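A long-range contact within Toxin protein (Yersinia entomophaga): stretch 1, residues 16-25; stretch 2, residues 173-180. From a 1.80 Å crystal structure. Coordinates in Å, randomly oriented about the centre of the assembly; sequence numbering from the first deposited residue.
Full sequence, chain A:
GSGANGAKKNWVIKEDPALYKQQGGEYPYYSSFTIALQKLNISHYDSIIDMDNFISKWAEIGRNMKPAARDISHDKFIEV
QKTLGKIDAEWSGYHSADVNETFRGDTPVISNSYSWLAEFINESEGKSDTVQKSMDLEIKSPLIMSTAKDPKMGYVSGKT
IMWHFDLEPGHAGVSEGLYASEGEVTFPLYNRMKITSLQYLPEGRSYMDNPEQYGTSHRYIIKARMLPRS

Stretch 1, residues 16-25: DPALYKQQGG
Stretch 2 173-180: GVSEGLYA

Stretch 1 enters as an extended loop through Asp16 and Pro17 (phi/psi -44/127), then winds into a short helix that runs to Gln23. Tyr20 N bonds to Pro17 O at 3.2 Å, whereas the later backbone bonds are weak, among them Gln23 N to Leu19 O at 3.3 Å and Gly24 N to Tyr20 O at 3.2 Å. Gly24, at -89/-151, is the first residue to leave helical angles. Stretch 2 has no regular strand: Val174 (-123/145) and Glu176 (-148/143) are extended, and Gly177 (103/-161) begins a type I turn that passes through Leu178 (-71/-25) and Tyr179 (-121/14) and closes with Ala180 N bonded to Gly177 O at 3.2 Å. The register is set at Tyr20 and Gly177, whose CA atoms lie 5.4 Å apart across a sequence separation of more than 150 residues.

One polar bond crosses the contact. Gln23, with chi1 m (-69°), chi2 t (169°) and chi3 -46°, points its CA-to-CB bond toward the turn and accepts a hydrogen bond at OE1 from Leu178 N, 3.0 Å away with an N-H...O angle of 156°. The amide side chain thus satisfies a backbone NH within the turn, and it lies close over Gly177, with Gln23 OE1 3.3 Å from Gly177 CA. Glycine is doubly required here: an ideal CB would come 2.3 Å from Gln23 OE1, a clash, and the backbone angles would themselves jam it against the preceding carbonyl.

The bare Gly177 CA also packs over one face of the Tyr20 ring, 4.2 Å from its centroid and 24° off the normal, a CH-pi contact. Tyr20 starts sideways, but chi1 m (-78°) and chi2 -76° bring its ring nearer. Its CD1 meets Leu178 CB at 3.9 Å, while its CE1 lies 3.6 Å from Leu178 N.

Leu178 (t, p) contributes the largest covered area, 72 Å², with CD2 reaching Gly24 CA at 3.6 Å. Leu19 shares that t, p rotamer and points toward stretch 2; its CD2 sits 3.7 Å from Glu176 O and makes a looser apolar contact with Val174 CG2 at 4.4 Å.

At the loop entrance Pro17, C-gamma exo, places CG 3.9 Å from Glu176 OE1. Glu176 has chi1 t, chi2 p and chi3 -116°; its OE2 is hydrogen-bonded elsewhere in the structure. Tyr179, with chi1 m and chi2 -64°, brings CE2 to 4.0 Å from Gln23 O.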

# COMPACT_ATOMS: atom_id res chain seq x y z
N ASP A 16 17.76 15.58 0.04
CA ASP A 16 16.32 15.29 -0.13
C ASP A 16 16.07 13.87 0.41
O ASP A 16 16.88 12.99 0.19
CB ASP A 16 15.81 15.34 -1.57
CG ASP A 16 15.70 16.73 -2.15
OD1 ASP A 16 15.72 17.71 -1.38
OD2 ASP A 16 15.60 16.81 -3.38
N PRO A 17 14.92 13.66 1.05
CA PRO A 17 14.45 12.31 1.40
C PRO A 17 14.61 11.27 0.31
O PRO A 17 14.26 11.50 -0.86
CB PRO A 17 13.00 12.55 1.69
CG PRO A 17 12.96 13.93 2.31
CD PRO A 17 14.00 14.71 1.53
N ALA A 18 15.24 10.15 0.64
CA ALA A 18 15.33 9.04 -0.24
C ALA A 18 13.97 8.54 -0.65
O ALA A 18 13.84 7.96 -1.74
CB ALA A 18 16.13 7.93 0.43
N LEU A 19 12.96 8.78 0.19
CA LEU A 19 11.58 8.45 -0.22
C LEU A 19 11.16 8.98 -1.61
O LEU A 19 10.40 8.29 -2.32
CB LEU A 19 10.58 8.89 0.84
CG LEU A 19 9.14 8.55 0.75
CD1 LEU A 19 9.04 7.04 0.64
CD2 LEU A 19 8.39 8.99 2.00
N TYR A 20 11.64 10.18 -2.01
CA TYR A 20 11.32 10.72 -3.33
C TYR A 20 11.69 9.75 -4.44
O TYR A 20 10.95 9.68 -5.46
CB TYR A 20 12.07 12.00 -3.64
CG TYR A 20 11.52 13.25 -3.00
CD1 TYR A 20 10.36 13.88 -3.47
CD2 TYR A 20 12.23 13.89 -2.00
CE1 TYR A 20 9.91 15.05 -2.84
CE2 TYR A 20 11.79 15.03 -1.38
CZ TYR A 20 10.65 15.61 -1.78
OH TYR A 20 10.34 16.72 -1.08
N LYS A 21 12.84 9.11 -4.33
CA LYS A 21 13.25 8.09 -5.33
C LYS A 21 12.22 6.98 -5.60
O LYS A 21 12.07 6.54 -6.73
CB LYS A 21 14.63 7.48 -5.03
CG LYS A 21 15.81 8.47 -5.11
CD LYS A 21 17.08 7.83 -4.57
N GLN A 22 11.50 6.54 -4.57
CA GLN A 22 10.51 5.51 -4.72
C GLN A 22 9.18 6.03 -5.30
O GLN A 22 8.41 5.27 -5.87
CB GLN A 22 10.24 4.98 -3.29
CG GLN A 22 9.32 3.81 -3.22
CD GLN A 22 7.88 4.13 -3.03
OE1 GLN A 22 7.48 5.24 -2.75
NE2 GLN A 22 7.04 3.09 -3.22
N GLN A 23 8.88 7.32 -5.06
CA GLN A 23 7.55 7.91 -5.39
C GLN A 23 7.44 8.53 -6.78
O GLN A 23 6.32 8.76 -7.23
CB GLN A 23 7.26 9.05 -4.44
CG GLN A 23 7.01 8.60 -3.04
CD GLN A 23 7.00 9.77 -2.12
OE1 GLN A 23 7.89 10.65 -2.17
NE2 GLN A 23 6.02 9.82 -1.27
N GLY A 24 8.55 8.80 -7.42
CA GLY A 24 8.60 9.49 -8.71
C GLY A 24 8.51 8.54 -9.88
O GLY A 24 7.87 7.46 -9.79
N GLY A 25 9.12 8.93 -10.99
CA GLY A 25 9.04 8.14 -12.22
C GLY A 25 9.74 6.78 -12.14
O GLY A 25 9.48 5.92 -12.97
N GLY A 173 3.10 6.83 9.95
CA GLY A 173 2.72 7.57 8.75
C GLY A 173 3.43 8.91 8.72
O GLY A 173 3.44 9.64 9.71
N VAL A 174 3.96 9.26 7.56
CA VAL A 174 4.61 10.51 7.42
C VAL A 174 4.05 11.38 6.32
O VAL A 174 3.59 10.89 5.24
CB VAL A 174 6.08 10.26 7.15
CG1 VAL A 174 6.72 9.50 8.29
CG2 VAL A 174 6.35 9.56 5.84
N SER A 175 4.06 12.67 6.58
CA SER A 175 3.71 13.66 5.60
C SER A 175 4.96 14.12 4.96
O SER A 175 5.51 15.16 5.30
CB SER A 175 2.92 14.78 6.27
OG SER A 175 2.59 15.74 5.32
N GLU A 176 5.49 13.30 4.06
CA GLU A 176 6.80 13.54 3.50
C GLU A 176 6.87 13.05 2.06
O GLU A 176 6.32 12.05 1.76
CB GLU A 176 7.81 12.79 4.38
CG GLU A 176 9.23 13.24 4.24
CD GLU A 176 9.50 14.61 4.82
OE1 GLU A 176 9.83 15.45 4.02
OE2 GLU A 176 9.35 14.88 6.03
N GLY A 177 7.58 13.76 1.19
CA GLY A 177 7.75 13.32 -0.20
C GLY A 177 6.90 14.05 -1.23
O GLY A 177 6.37 15.11 -1.00
N LEU A 178 6.76 13.43 -2.37
CA LEU A 178 6.45 14.13 -3.56
C LEU A 178 5.02 14.63 -3.56
O LEU A 178 4.74 15.66 -4.18
CB LEU A 178 6.75 13.17 -4.69
CG LEU A 178 6.60 13.46 -6.17
CD1 LEU A 178 7.36 14.68 -6.68
CD2 LEU A 178 7.11 12.24 -6.93
N TYR A 179 4.12 14.00 -2.81
CA TYR A 179 2.71 14.41 -2.81
C TYR A 179 2.26 14.80 -1.42
O TYR A 179 1.05 14.95 -1.21
CB TYR A 179 1.87 13.24 -3.35
CG TYR A 179 2.30 12.85 -4.75
CD1 TYR A 179 2.15 13.75 -5.79
CD2 TYR A 179 2.92 11.65 -5.01
CE1 TYR A 179 2.55 13.46 -7.06
CE2 TYR A 179 3.35 11.34 -6.33
CZ TYR A 179 3.15 12.27 -7.33
OH TYR A 179 3.55 12.05 -8.63
N ALA A 180 3.20 15.01 -0.50
CA ALA A 180 2.84 15.47 0.85
C ALA A 180 2.02 16.74 0.82
O ALA A 180 1.03 16.83 1.51
CB ALA A 180 4.09 15.70 1.67